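Local coordinates for protein pyruvate kinase 1 (Trypanosoma brucei brucei, PDB 4KCT) that transfers phosphate from phosphoenolpyruvate to ADP, giving pyruvate and ATP in glycolysis, and also has an intrinsic decarboxylase activity, at residues 90-95 and 172-178; 129-135 and 180-186; 148-152 and 164-170; 185-189 and 215-219. The contacts are given in a common frame with arbitrary orientation. Residue numbers count along the deposited sequence, not the author numbering.

Contact 1. Residues 90-95 and 172-178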
loop_
_atom_site.group_PDB
_atom_site.type_symbol
_atom_site.label_atom_id
_atom_site.label_comp_id
_atom_site.label_asym_id
_atom_site.label_seq_id
_atom_site.Cartn_x
_atom_site.Cartn_y
_atom_site.Cartn_z
ATOM N N ILE A 90 45.238 -17.782 1.935
ATOM C CA ILE A 90 45.717 -19.129 2.132
ATOM C C ILE A 90 46.244 -19.599 0.798
ATOM O O ILE A 90 45.595 -19.415 -0.241
ATOM C CB ILE A 90 44.581 -20.068 2.576
ATOM C CG1 ILE A 90 43.921 -19.540 3.850
ATOM C CG2 ILE A 90 45.097 -21.502 2.723
ATOM C CD1 ILE A 90 42.633 -20.268 4.206
ATOM N N ARG A 91 47.438 -20.172 0.811
ATOM C CA ARG A 91 48.035 -20.680 -0.400
ATOM C C ARG A 91 48.554 -22.092 -0.222
ATOM O O ARG A 91 48.790 -22.547 0.923
ATOM C CB ARG A 91 49.147 -19.730 -0.880
ATOM C CG ARG A 91 48.610 -18.412 -1.456
ATOM C CD ARG A 91 49.728 -17.475 -1.904
ATOM N NE ARG A 91 50.764 -17.360 -0.873
ATOM C CZ ARG A 91 52.017 -16.944 -1.090
ATOM N NH1 ARG A 91 52.889 -16.925 -0.087
ATOM N NH2 ARG A 91 52.397 -16.535 -2.298
ATOM N N THR A 92 48.719 -22.805 -1.344
ATOM C CA THR A 92 49.455 -24.065 -1.357
ATOM C C THR A 92 50.916 -23.790 -1.043
ATOM O O THR A 92 51.377 -22.645 -1.153
ATOM C CB THR A 92 49.370 -24.769 -2.742
ATOM O OG1 THR A 92 50.166 -24.055 -3.698
ATOM C CG2 THR A 92 47.916 -24.830 -3.250
ATOM N N GLY A 93 51.669 -24.857 -0.789
ATOM C CA GLY A 93 53.124 -24.814 -0.888
ATOM C C GLY A 93 53.629 -24.841 -2.325
ATOM O O GLY A 93 52.894 -24.502 -3.267
ATOM N N LEU A 94 54.920 -25.117 -2.478
ATOM C CA LEU A 94 55.513 -25.341 -3.801
ATOM C C LEU A 94 55.356 -26.796 -4.212
ATOM O O LEU A 94 55.011 -27.663 -3.386
ATOM C CB LEU A 94 57.015 -24.963 -3.801
ATOM C CG LEU A 94 57.446 -23.784 -2.922
ATOM C CD1 LEU A 94 58.970 -23.651 -2.856
ATOM C CD2 LEU A 94 56.820 -22.496 -3.422
ATOM N N PHE A 95 55.677 -27.066 -5.473
ATOM C CA PHE A 95 55.597 -28.386 -6.044
ATOM C C PHE A 95 56.961 -28.754 -6.620
ATOM O O PHE A 95 57.677 -27.889 -7.114
ATOM C CB PHE A 95 54.546 -28.397 -7.155
ATOM C CG PHE A 95 53.140 -28.186 -6.648
ATOM C CD1 PHE A 95 52.402 -29.257 -6.152
ATOM C CD2 PHE A 95 52.617 -26.910 -6.543
ATOM C CE1 PHE A 95 51.152 -29.063 -5.594
ATOM C CE2 PHE A 95 51.368 -26.697 -5.962
ATOM C CZ PHE A 95 50.634 -27.779 -5.492
ATOM N N LEU A 172 48.722 -27.346 -11.371
ATOM C CA LEU A 172 49.087 -26.402 -10.324
ATOM C C LEU A 172 50.544 -25.986 -10.489
ATOM O O LEU A 172 51.400 -26.824 -10.708
ATOM C CB LEU A 172 48.874 -27.027 -8.935
ATOM C CG LEU A 172 47.428 -27.175 -8.480
ATOM C CD1 LEU A 172 47.388 -27.659 -7.030
ATOM C CD2 LEU A 172 46.692 -25.847 -8.632
ATOM N N THR A 173 50.818 -24.699 -10.318
ATOM C CA THR A 173 52.186 -24.221 -10.091
ATOM C C THR A 173 52.364 -23.793 -8.611
ATOM O O THR A 173 51.447 -23.955 -7.792
ATOM C CB THR A 173 52.524 -23.043 -11.028
ATOM O OG1 THR A 173 51.541 -22.018 -10.864
ATOM C CG2 THR A 173 52.519 -23.504 -12.510
ATOM N N ASP A 174 53.533 -23.243 -8.279
ATOM C CA ASP A 174 53.874 -22.953 -6.882
ATOM C C ASP A 174 52.891 -21.946 -6.241
ATOM O O ASP A 174 52.549 -20.928 -6.844
ATOM C CB ASP A 174 55.305 -22.416 -6.784
ATOM C CG ASP A 174 56.374 -23.518 -6.931
ATOM O OD1 ASP A 174 56.014 -24.721 -7.019
ATOM O OD2 ASP A 174 57.587 -23.166 -6.922
ATOM N N ARG A 175 52.518 -22.199 -4.989
ATOM C CA ARG A 175 51.795 -21.209 -4.153
ATOM C C ARG A 175 50.549 -20.619 -4.829
ATOM O O ARG A 175 50.382 -19.402 -4.843
ATOM C CB ARG A 175 52.729 -20.064 -3.729
ATOM C CG ARG A 175 53.924 -20.504 -2.906
ATOM C CD ARG A 175 54.116 -19.640 -1.669
ATOM N NE ARG A 175 55.509 -19.678 -1.221
ATOM C CZ ARG A 175 55.987 -20.492 -0.275
ATOM N NH1 ARG A 175 55.172 -21.276 0.429
ATOM N NH2 ARG A 175 57.282 -20.482 0.002
ATOM N N ARG A 176 49.617 -21.482 -5.223
ATOM C CA ARG A 176 48.324 -21.041 -5.745
ATOM C C ARG A 176 47.356 -20.740 -4.599
ATOM O O ARG A 176 47.506 -21.272 -3.487
ATOM C CB ARG A 176 47.728 -22.114 -6.654
ATOM C CG ARG A 176 48.610 -22.493 -7.841
ATOM C CD ARG A 176 48.755 -21.324 -8.786
ATOM N NE ARG A 176 49.844 -20.465 -8.363
ATOM C CZ ARG A 176 50.009 -19.219 -8.775
ATOM N NH1 ARG A 176 50.992 -18.487 -8.271
ATOM N NH2 ARG A 176 49.198 -18.705 -9.692
ATOM N N GLY A 177 46.447 -19.792 -4.834
ATOM C CA GLY A 177 45.414 -19.431 -3.848
ATOM C C GLY A 177 44.493 -20.590 -3.481
ATOM O O GLY A 177 44.107 -21.397 -4.342
ATOM N N ILE A 178 44.054 -20.600 -2.217
ATOM C CA ILE A 178 43.098 -21.589 -1.692
ATOM C C ILE A 178 41.864 -20.843 -1.169
ATOM O O ILE A 178 41.987 -19.791 -0.525
ATOM C CB ILE A 178 43.753 -22.385 -0.514
ATOM C CG1 ILE A 178 44.870 -23.310 -1.036
ATOM C CG2 ILE A 178 42.708 -23.159 0.304
ATOM C CD1 ILE A 178 44.359 -24.474 -1.884
HETATM O O HOH W 1 43.175 -17.348 0.004
HETATM O O HOH W 2 52.492 -20.987 0.835
HETATM O O HOH W 3 59.043 -25.611 -6.730
#
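The ring of Phe95 lies against Leu172. Leu172 CB sits off-centre over the ring, a CH-pi contact at 4.3 Å from the centroid, and Phe95 CZ is 3.6 Å from Leu172 CD1. The contact belongs to the B domain of pyruvate kinase, the beta-rich lid inserted between strands 3 and 4 of the TIM barrel. Here the segment entering the lid, 90-95, meets the segment leading back out, 172-178. The two run antiparallel. Arg91 faces Gly177 as a non-hydrogen-bonded pair, CA to CA 4.5 Å. Beside it Ile178 N donates to Ile90 O (2.8 Å), and Thr92 N donates to Arg176 O (2.9 Å). The bonding continues through the turn that follows. Arg176 N donates to Thr92 OG1 (3.0 Å), whose hydroxyl in turn donates to Gly93 O (2.8 Å). Gly93 O also accepts from Arg175 N (2.9 Å). Ile90, Thr92 and Ile178 pack on one side, with Ile90 CG2 3.6 Å from Ile178 CB; Val144 of strand 141-144 lies beside Thr92 and Ile178. The CA-to-CB bond of Arg175 points away from 90-95, yet Leu94 CD2 covers one face of its guanidinium, and Glu117 forms a salt bridge with it. The far end is closed by Asp174, whose OD1 accepts from Phe95 N at 2.8 Å.

Contact 2. Residues 129-135 and 180-186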
loop_
_atom_site.group_PDB
_atom_site.type_symbol
_atom_site.label_atom_id
_atom_site.label_comp_id
_atom_site.label_asym_id
_atom_site.label_seq_id
_atom_site.Cartn_x
_atom_site.Cartn_y
_atom_site.Cartn_z
ATOM N N TYR A 129 47.429 -23.129 6.015
ATOM C CA TYR A 129 46.435 -22.737 7.037
ATOM C C TYR A 129 46.285 -23.827 8.099
ATOM O O TYR A 129 45.758 -24.884 7.803
ATOM C CB TYR A 129 45.064 -22.493 6.365
ATOM C CG TYR A 129 43.992 -22.053 7.313
ATOM C CD1 TYR A 129 44.102 -20.846 7.996
ATOM C CD2 TYR A 129 42.912 -22.885 7.613
ATOM C CE1 TYR A 129 43.150 -20.462 8.911
ATOM C CE2 TYR A 129 41.936 -22.496 8.535
ATOM C CZ TYR A 129 42.051 -21.274 9.148
ATOM O OH TYR A 129 41.129 -20.871 10.060
ATOM N N PRO A 130 46.824 -23.592 9.326
ATOM C CA PRO A 130 47.007 -24.676 10.308
ATOM C C PRO A 130 45.722 -25.276 10.806
ATOM O O PRO A 130 45.689 -26.444 11.126
ATOM C CB PRO A 130 47.739 -23.986 11.468
ATOM C CG PRO A 130 48.509 -22.887 10.820
ATOM C CD PRO A 130 47.726 -22.450 9.599
ATOM N N GLN A 131 44.639 -24.501 10.803
ATOM C CA GLN A 131 43.343 -25.010 11.244
ATOM C C GLN A 131 42.565 -25.764 10.165
ATOM O O GLN A 131 41.366 -26.003 10.316
ATOM C CB GLN A 131 42.499 -23.878 11.802
ATOM C CG GLN A 131 43.026 -23.331 13.126
ATOM C CD GLN A 131 42.822 -24.317 14.246
ATOM O OE1 GLN A 131 41.783 -24.989 14.314
ATOM N NE2 GLN A 131 43.858 -24.514 15.057
ATOM N N LEU A 132 43.228 -26.110 9.061
ATOM C CA LEU A 132 42.514 -26.681 7.908
ATOM C C LEU A 132 41.590 -27.863 8.296
ATOM O O LEU A 132 40.448 -27.935 7.849
ATOM C CB LEU A 132 43.497 -27.120 6.813
ATOM C CG LEU A 132 42.890 -27.802 5.585
ATOM C CD1 LEU A 132 42.105 -26.787 4.769
ATOM C CD2 LEU A 132 43.974 -28.443 4.735
ATOM N N THR A 133 42.077 -28.781 9.132
ATOM C CA THR A 133 41.302 -30.004 9.415
ATOM C C THR A 133 40.170 -29.764 10.391
ATOM O O THR A 133 39.317 -30.620 10.559
ATOM C CB THR A 133 42.174 -31.162 9.954
ATOM O OG1 THR A 133 42.776 -30.766 11.191
ATOM C CG2 THR A 133 43.258 -31.539 8.959
ATOM N N ASN A 134 40.148 -28.596 11.022
ATOM C CA ASN A 134 38.956 -28.157 11.747
ATOM C C ASN A 134 37.977 -27.403 10.881
ATOM O O ASN A 134 36.810 -27.344 11.193
ATOM C CB ASN A 134 39.331 -27.296 12.948
ATOM C CG ASN A 134 40.093 -28.069 13.983
ATOM O OD1 ASN A 134 39.881 -29.267 14.137
ATOM N ND2 ASN A 134 41.067 -27.423 14.613
ATOM N N ALA A 135 38.484 -26.718 9.866
ATOM C CA ALA A 135 37.657 -25.818 9.068
ATOM C C ALA A 135 36.788 -26.588 8.083
ATOM O O ALA A 135 35.660 -26.205 7.829
ATOM C CB ALA A 135 38.522 -24.816 8.330
ATOM N N LEU A 180 38.187 -21.798 1.019
ATOM C CA LEU A 180 37.503 -22.838 1.762
ATOM C C LEU A 180 36.031 -22.445 1.821
ATOM O O LEU A 180 35.589 -21.803 2.785
ATOM C CB LEU A 180 38.092 -22.914 3.180
ATOM C CG LEU A 180 39.299 -23.825 3.482
ATOM C CD1 LEU A 180 40.010 -24.467 2.297
ATOM C CD2 LEU A 180 40.245 -23.291 4.555
ATOM N N PRO A 181 35.266 -22.800 0.769
ATOM C CA PRO A 181 33.945 -22.176 0.566
ATOM C C PRO A 181 33.004 -22.585 1.680
ATOM O O PRO A 181 33.000 -23.746 2.083
ATOM C CB PRO A 181 33.479 -22.755 -0.782
ATOM C CG PRO A 181 34.267 -24.013 -0.954
ATOM C CD PRO A 181 35.607 -23.741 -0.308
ATOM N N GLY A 182 32.405 -21.600 2.333
ATOM C CA GLY A 182 31.444 -21.889 3.391
ATOM C C GLY A 182 32.079 -22.181 4.742
ATOM O O GLY A 182 31.377 -22.419 5.704
ATOM N N CYS A 183 33.414 -22.116 4.830
ATOM C CA CYS A 183 34.123 -22.516 6.063
ATOM C C CYS A 183 34.522 -21.312 6.904
ATOM O O CYS A 183 34.965 -20.279 6.373
ATOM C CB CYS A 183 35.382 -23.337 5.731
ATOM S SG CYS A 183 35.072 -24.829 4.772
ATOM N N GLU A 184 34.462 -21.468 8.219
ATOM C CA GLU A 184 34.929 -20.411 9.119
ATOM C C GLU A 184 36.459 -20.383 9.117
ATOM O O GLU A 184 37.103 -21.354 9.502
ATOM C CB GLU A 184 34.400 -20.635 10.541
ATOM C CG GLU A 184 32.890 -20.816 10.628
ATOM C CD GLU A 184 32.123 -19.533 10.338
ATOM O OE1 GLU A 184 30.980 -19.616 9.821
ATOM O OE2 GLU A 184 32.669 -18.437 10.613
ATOM N N VAL A 185 37.027 -19.332 8.552
ATOM C CA VAL A 185 38.466 -19.185 8.495
ATOM C C VAL A 185 38.885 -18.100 9.481
ATOM O O VAL A 185 38.206 -17.071 9.607
ATOM C CB VAL A 185 38.900 -18.790 7.078
ATOM C CG1 VAL A 185 40.327 -18.253 7.080
ATOM C CG2 VAL A 185 38.739 -19.983 6.132
ATOM N N ASP A 186 39.942 -18.371 10.240
ATOM C CA ASP A 186 40.415 -17.448 11.274
ATOM C C ASP A 186 41.827 -16.949 10.947
ATOM O O ASP A 186 42.810 -17.662 11.155
ATOM C CB ASP A 186 40.393 -18.142 12.650
ATOM C CG ASP A 186 40.756 -17.199 13.795
ATOM O OD1 ASP A 186 40.839 -17.680 14.957
ATOM O OD2 ASP A 186 40.962 -15.985 13.539
HETATM O O HOH W 4 39.233 -22.470 10.693
HETATM O O HOH W 5 43.240 -20.245 12.635
HETATM O O HOH W 6 34.260 -24.183 9.086
#
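The short helix 132-135 and the turn before it sit over the irregular chain that leaves the B domain, residues 180-186. Leu180 is the main bump. Its CD2 fits a hollow lined by three side chains: Leu132 CD1 at 4.0 Å, Tyr129 CD2 at 4.1 Å and Ala135 CB at 4.4 Å. The small Ala135 lets the chain come close, and its CB lies 4.3 Å from Cys183 CB. A type II turn from Leu180 to Cys183, with Gly182 at positive phi, bends the chain so that both residues point at the helix. Tyr129 is the second bump. Its ring points across to the outgoing chain, with CE1 4.0 Å from Val185 CG1. Ile90 of strand 90-91 packs against Tyr129 and Leu180. Waters bridge the looser parts: one joins Ala135 O (2.8 Å) to Glu184 N (2.9 Å), another Tyr129 OH (2.6 Å) to Glu184 O (2.7 Å). At the tip of the ring, Asp186 N donates to Tyr129 OH at 2.8 Å.

Contact 3. Residues 148-152 and 164-170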
loop_
_atom_site.group_PDB
_atom_site.type_symbol
_atom_site.label_atom_id
_atom_site.label_comp_id
_atom_site.label_asym_id
_atom_site.label_seq_id
_atom_site.Cartn_x
_atom_site.Cartn_y
_atom_site.Cartn_z
ATOM N N VAL A 148 39.426 -22.617 -9.741
ATOM C CA VAL A 148 39.528 -23.341 -11.019
ATOM C C VAL A 148 39.601 -24.856 -10.850
ATOM O O VAL A 148 39.052 -25.598 -11.648
ATOM C CB VAL A 148 40.718 -22.852 -11.886
ATOM C CG1 VAL A 148 40.910 -23.778 -13.081
ATOM C CG2 VAL A 148 40.477 -21.420 -12.364
ATOM N N MET A 149 40.324 -25.319 -9.843
ATOM C CA MET A 149 40.280 -26.724 -9.499
ATOM C C MET A 149 39.511 -26.883 -8.218
ATOM O O MET A 149 39.683 -26.096 -7.284
ATOM C CB MET A 149 41.700 -27.310 -9.325
ATOM C CG MET A 149 41.674 -28.782 -8.906
ATOM S SD MET A 149 43.303 -29.571 -8.802
ATOM C CE MET A 149 44.258 -28.249 -8.171
ATOM N N THR A 150 38.707 -27.929 -8.134
ATOM C CA THR A 150 38.013 -28.213 -6.903
ATOM C C THR A 150 38.294 -29.626 -6.409
ATOM O O THR A 150 38.440 -30.561 -7.199
ATOM C CB THR A 150 36.493 -27.974 -7.016
ATOM O OG1 THR A 150 35.909 -29.054 -7.713
ATOM C CG2 THR A 150 36.191 -26.678 -7.770
ATOM N N LEU A 151 38.494 -29.738 -5.106
ATOM C CA LEU A 151 38.693 -31.019 -4.443
ATOM C C LEU A 151 37.521 -31.258 -3.524
ATOM O O LEU A 151 37.072 -30.338 -2.833
ATOM C CB LEU A 151 39.981 -30.981 -3.599
ATOM C CG LEU A 151 41.224 -30.411 -4.293
ATOM C CD1 LEU A 151 42.320 -30.119 -3.265
ATOM C CD2 LEU A 151 41.725 -31.395 -5.305
ATOM N N ARG A 152 37.064 -32.504 -3.463
ATOM C CA ARG A 152 36.130 -32.923 -2.435
ATOM C C ARG A 152 36.890 -33.629 -1.345
ATOM O O ARG A 152 37.678 -34.532 -1.620
ATOM C CB ARG A 152 35.085 -33.880 -3.020
ATOM C CG ARG A 152 34.111 -34.423 -1.976
ATOM C CD ARG A 152 32.986 -35.228 -2.625
ATOM N NE ARG A 152 33.478 -36.081 -3.706
ATOM C CZ ARG A 152 33.881 -37.338 -3.549
ATOM N NH1 ARG A 152 34.346 -38.023 -4.586
ATOM N NH2 ARG A 152 33.814 -37.913 -2.358
ATOM N N CYS A 164 41.668 -36.237 -0.328
ATOM C CA CYS A 164 40.745 -35.459 -1.175
ATOM C C CYS A 164 40.594 -36.106 -2.552
ATOM O O CYS A 164 41.484 -36.812 -3.024
ATOM C CB CYS A 164 41.247 -34.020 -1.347
ATOM S SG CYS A 164 41.333 -33.068 0.192
ATOM N N HIS A 165 39.482 -35.815 -3.205
ATOM C CA HIS A 165 39.212 -36.334 -4.536
ATOM C C HIS A 165 39.243 -35.188 -5.504
ATOM O O HIS A 165 38.519 -34.219 -5.327
ATOM C CB HIS A 165 37.828 -36.989 -4.542
ATOM C CG HIS A 165 37.341 -37.388 -5.919
ATOM N ND1 HIS A 165 36.760 -36.508 -6.772
ATOM C CD2 HIS A 165 37.260 -38.644 -6.539
ATOM C CE1 HIS A 165 36.359 -37.161 -7.889
ATOM N NE2 HIS A 165 36.665 -38.463 -7.745
ATOM N N VAL A 166 40.122 -35.255 -6.495
ATOM C CA VAL A 166 40.204 -34.189 -7.514
ATOM C C VAL A 166 39.005 -34.249 -8.459
ATOM O O VAL A 166 38.684 -35.320 -8.990
ATOM C CB VAL A 166 41.493 -34.316 -8.339
ATOM C CG1 VAL A 166 41.482 -33.321 -9.515
ATOM C CG2 VAL A 166 42.709 -34.097 -7.445
ATOM N N ASN A 167 38.358 -33.103 -8.686
ATOM C CA ASN A 167 37.129 -33.062 -9.486
ATOM C C ASN A 167 37.361 -32.777 -10.951
ATOM O O ASN A 167 36.565 -33.169 -11.784
ATOM C CB ASN A 167 36.125 -32.061 -8.925
ATOM C CG ASN A 167 35.501 -32.528 -7.639
ATOM O OD1 ASN A 167 35.197 -31.720 -6.762
ATOM N ND2 ASN A 167 35.448 -33.831 -7.451
ATOM N N ASN A 168 38.427 -32.058 -11.271
ATOM C CA ASN A 168 38.638 -31.646 -12.654
ATOM C C ASN A 168 40.101 -31.531 -13.041
ATOM O O ASN A 168 40.978 -31.508 -12.173
ATOM C CB ASN A 168 37.880 -30.347 -12.959
ATOM C CG ASN A 168 38.211 -29.229 -11.986
ATOM O OD1 ASN A 168 37.975 -29.339 -10.781
ATOM N ND2 ASN A 168 38.657 -28.110 -12.520
ATOM N N HIS A 169 40.368 -31.561 -14.346
ATOM C CA HIS A 169 41.734 -31.435 -14.862
ATOM C C HIS A 169 42.283 -30.084 -14.490
ATOM O O HIS A 169 41.616 -29.090 -14.667
ATOM C CB HIS A 169 41.753 -31.591 -16.394
ATOM C CG HIS A 169 41.616 -33.021 -16.867
ATOM N ND1 HIS A 169 40.438 -33.541 -17.282
ATOM C CD2 HIS A 169 42.568 -34.040 -17.013
ATOM C CE1 HIS A 169 40.625 -34.820 -17.682
ATOM N NE2 HIS A 169 41.926 -35.124 -17.520
ATOM N N HIS A 170 43.504 -30.048 -13.962
ATOM C CA HIS A 170 44.189 -28.790 -13.700
ATOM C C HIS A 170 45.665 -28.992 -13.487
ATOM O O HIS A 170 46.094 -30.040 -13.005
ATOM C CB HIS A 170 43.580 -28.081 -12.497
ATOM C CG HIS A 170 43.887 -26.606 -12.446
ATOM N ND1 HIS A 170 43.694 -25.788 -13.503
ATOM C CD2 HIS A 170 44.490 -25.829 -11.458
ATOM C CE1 HIS A 170 44.125 -24.552 -13.196
ATOM N NE2 HIS A 170 44.559 -24.565 -11.930
HETATM O O HOH W 7 33.588 -35.346 -6.312
#
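Leu151 and Val166 form the apolar centre, with Leu151 CD2 3.6 Å from Val166 CG2. Cys164 CB adds to it, 4.0 Å from Leu151 CB. Met149 extends it, with SD 4.2 Å from Val166 CG1. Val108 and Phe102 close in around Val166. The backbones beneath belong to a beta hairpin, strands 149-158 and 161-166, in the B domain lid. Arg152 and His165 make a hydrogen-bonded antiparallel pair: Arg152 N donates to His165 O (2.9 Å) and His165 N to Arg152 O (2.7 Å). Asn167 N still reaches Thr150 O (2.9 Å). Beyond it the chains spread (Met149 CA to Asn168 CA 6.1 Å), and side chains replace backbone partners. Asn168 spans the gap: OD1 accepts from Thr150 N (3.1 Å) and ND2 donates to Val148 O (2.7 Å). Val148 and Met149 form a classic beta bulge opposite Val144. His170 NE2 is hydrogen-bonded to Asp145 OD2. At the outer edge, Thr150 OG1 donates to Asn167 OD1 (2.9 Å), and Arg152 NH1 lies over the His165 ring, 3.3 Å from CG.

Contact 4. Residues 185-189 and 215-219; sequences VDLPA and RTAEQ
Residues 185-189 form an extended, irregular chain where the B domain returns to the TIM barrel of pyruvate kinase. They pass the N-capped start of helix 217-227, which follows barrel strand 208-211, and Arg215 before that helix holds them. Val185 (phi/psi -107/135) points sideways and Asp186 (-117/95) turns its CB away. Leu187 (-131/150; chi1 m, chi2 t) presents the key acceptor: its O takes a hydrogen bond from Arg215 NH2 at 2.6 Å and a weak one from Arg215 NH1 at 3.2 Å. Pro188 (-57/151) directs its O to Arg215 NH1 at 3.3 Å. Ala189 (-71/-35) bends the backbone; Ala189 CA and Gln219 CA are the nearest CA pair, 5.2 Å apart. Ala189 CB touches Gln219 CB at 3.6 Å. A water lies between Gln219 NE2 (3.0 Å) and Ala189 N (3.2 Å, weak). Arg215 (-106/-25), in one of two deposited conformers, has chi1 m, chi2 off the wells at 141°, chi3 -88° and chi4 152°. Its NE donates a hydrogen bond to Phe213 O. Thr216 (-146/165; chi1 p) is the N-cap, its OG1 accepting from Gln219 N at 3.1 Å, and 217-219 are helical (phi near -62, psi near -38). Gln219 (chi1 m, chi2 t) folds back so that OE1 accepts from Arg215 N at 2.9 Å. One guanidinium serves adjacent backbone carbonyls edge-on, so its direct bonds to this chain depend on backbone path and not on an acidic side chain.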
loop_
_atom_site.group_PDB
_atom_site.type_symbol
_atom_site.label_atom_id
_atom_site.label_comp_id
_atom_site.label_asym_id
_atom_site.label_seq_id
_atom_site.Cartn_x
_atom_site.Cartn_y
_atom_site.Cartn_z
ATOM N N VAL A 185 37.027 -19.332 8.552
ATOM C CA VAL A 185 38.466 -19.185 8.495
ATOM C C VAL A 185 38.885 -18.100 9.481
ATOM O O VAL A 185 38.206 -17.071 9.607
ATOM C CB VAL A 185 38.900 -18.790 7.078
ATOM C CG1 VAL A 185 40.327 -18.253 7.080
ATOM C CG2 VAL A 185 38.739 -19.983 6.132
ATOM N N ASP A 186 39.942 -18.371 10.240
ATOM C CA ASP A 186 40.415 -17.448 11.274
ATOM C C ASP A 186 41.827 -16.949 10.947
ATOM O O ASP A 186 42.810 -17.662 11.155
ATOM C CB ASP A 186 40.393 -18.142 12.650
ATOM C CG ASP A 186 40.756 -17.199 13.795
ATOM O OD1 ASP A 186 40.839 -17.680 14.957
ATOM O OD2 ASP A 186 40.962 -15.985 13.539
ATOM N N LEU A 187 41.892 -15.795 10.298
ATOM C CA LEU A 187 43.154 -15.160 9.914
ATOM C C LEU A 187 43.067 -13.711 10.365
ATOM O O LEU A 187 41.964 -13.164 10.465
ATOM C CB LEU A 187 43.343 -15.208 8.380
ATOM C CG LEU A 187 43.717 -16.585 7.804
ATOM C CD1 LEU A 187 43.622 -16.578 6.281
ATOM C CD2 LEU A 187 45.120 -17.000 8.269
ATOM N N PRO A 188 44.222 -13.104 10.706
ATOM C CA PRO A 188 44.235 -11.705 11.173
ATOM C C PRO A 188 43.601 -10.788 10.125
ATOM O O PRO A 188 43.712 -11.059 8.943
ATOM C CB PRO A 188 45.734 -11.384 11.300
ATOM C CG PRO A 188 46.424 -12.714 11.351
ATOM C CD PRO A 188 45.586 -13.629 10.496
ATOM N N ALA A 189 42.997 -9.685 10.564
ATOM C CA ALA A 189 42.432 -8.705 9.639
ATOM C C ALA A 189 43.551 -7.969 8.931
ATOM O O ALA A 189 43.437 -7.613 7.763
ATOM C CB ALA A 189 41.555 -7.717 10.390
ATOM N N ARG A 215 35.566 -10.269 7.771
ATOM C CA ARG A 215 34.706 -11.371 8.150
ATOM C C ARG A 215 33.816 -11.034 9.333
ATOM O O ARG A 215 32.766 -11.650 9.508
ATOM C CB ARG A 215 35.519 -12.641 8.395
ATOM C CG ARG A 215 36.197 -13.172 7.134
ATOM C CD ARG A 215 37.597 -13.707 7.429
ATOM N NE ARG A 215 38.646 -12.678 7.356
ATOM C CZ ARG A 215 39.786 -12.733 8.047
ATOM N NH1 ARG A 215 40.722 -11.794 7.902
ATOM N NH2 ARG A 215 40.008 -13.761 8.850
ATOM N N THR A 216 34.252 -10.072 10.161
ATOM C CA THR A 216 33.541 -9.710 11.402
ATOM C C THR A 216 33.683 -8.218 11.651
ATOM O O THR A 216 34.638 -7.583 11.178
ATOM C CB THR A 216 34.145 -10.426 12.654
ATOM O OG1 THR A 216 35.487 -9.978 12.837
ATOM C CG2 THR A 216 34.145 -11.948 12.494
ATOM N N ALA A 217 32.842 -7.702 12.548
ATOM C CA ALA A 217 32.986 -6.340 13.040
ATOM C C ALA A 217 34.309 -6.143 13.787
ATOM O O ALA A 217 34.889 -5.062 13.746
ATOM C CB ALA A 217 31.811 -5.965 13.940
ATOM N N GLU A 218 34.768 -7.166 14.504
ATOM C CA GLU A 218 36.034 -7.033 15.242
ATOM C C GLU A 218 37.211 -6.785 14.284
ATOM O O GLU A 218 38.091 -5.956 14.547
ATOM C CB GLU A 218 36.290 -8.260 16.125
ATOM C CG GLU A 218 37.487 -8.108 17.057
ATOM C CD GLU A 218 37.448 -6.824 17.899
ATOM O OE1 GLU A 218 38.522 -6.208 18.089
ATOM O OE2 GLU A 218 36.347 -6.421 18.361
ATOM N N GLN A 219 37.177 -7.434 13.128
ATOM C CA GLN A 219 38.179 -7.158 12.111
ATOM C C GLN A 219 38.169 -5.709 11.619
ATOM O O GLN A 219 39.237 -5.130 11.355
ATOM C CB GLN A 219 38.005 -8.100 10.939
ATOM C CG GLN A 219 38.256 -9.536 11.298
ATOM C CD GLN A 219 38.695 -10.332 10.111
ATOM O OE1 GLN A 219 38.165 -10.166 9.014
ATOM N NE2 GLN A 219 39.733 -11.143 10.294
HETATM O O HOH W 8 41.094 -10.720 12.950
#

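In the fold
From the N terminus, the chain leaves barrel strand 80-84 and enters the B domain through 90-95. It then runs through 129-135 and the hairpin of contact 3, which closes the shortest loop. Contact 3 is nested inside the loops of contacts 1 and 2. Contact 1 closes next, at 172-178, joining the way into the domain to the way out. Contact 2 crosses it, because 129-135 lies inside the loop of contact 1 but pairs with 180-186 beyond it. Contact 4, in series with contact 1, starts on Val185 and Asp186, shared with contact 2, and ties the returning chain to helix 217-227. Ile90 touches contacts 2 and 4, and Leu172 meets Met149 of contact 3.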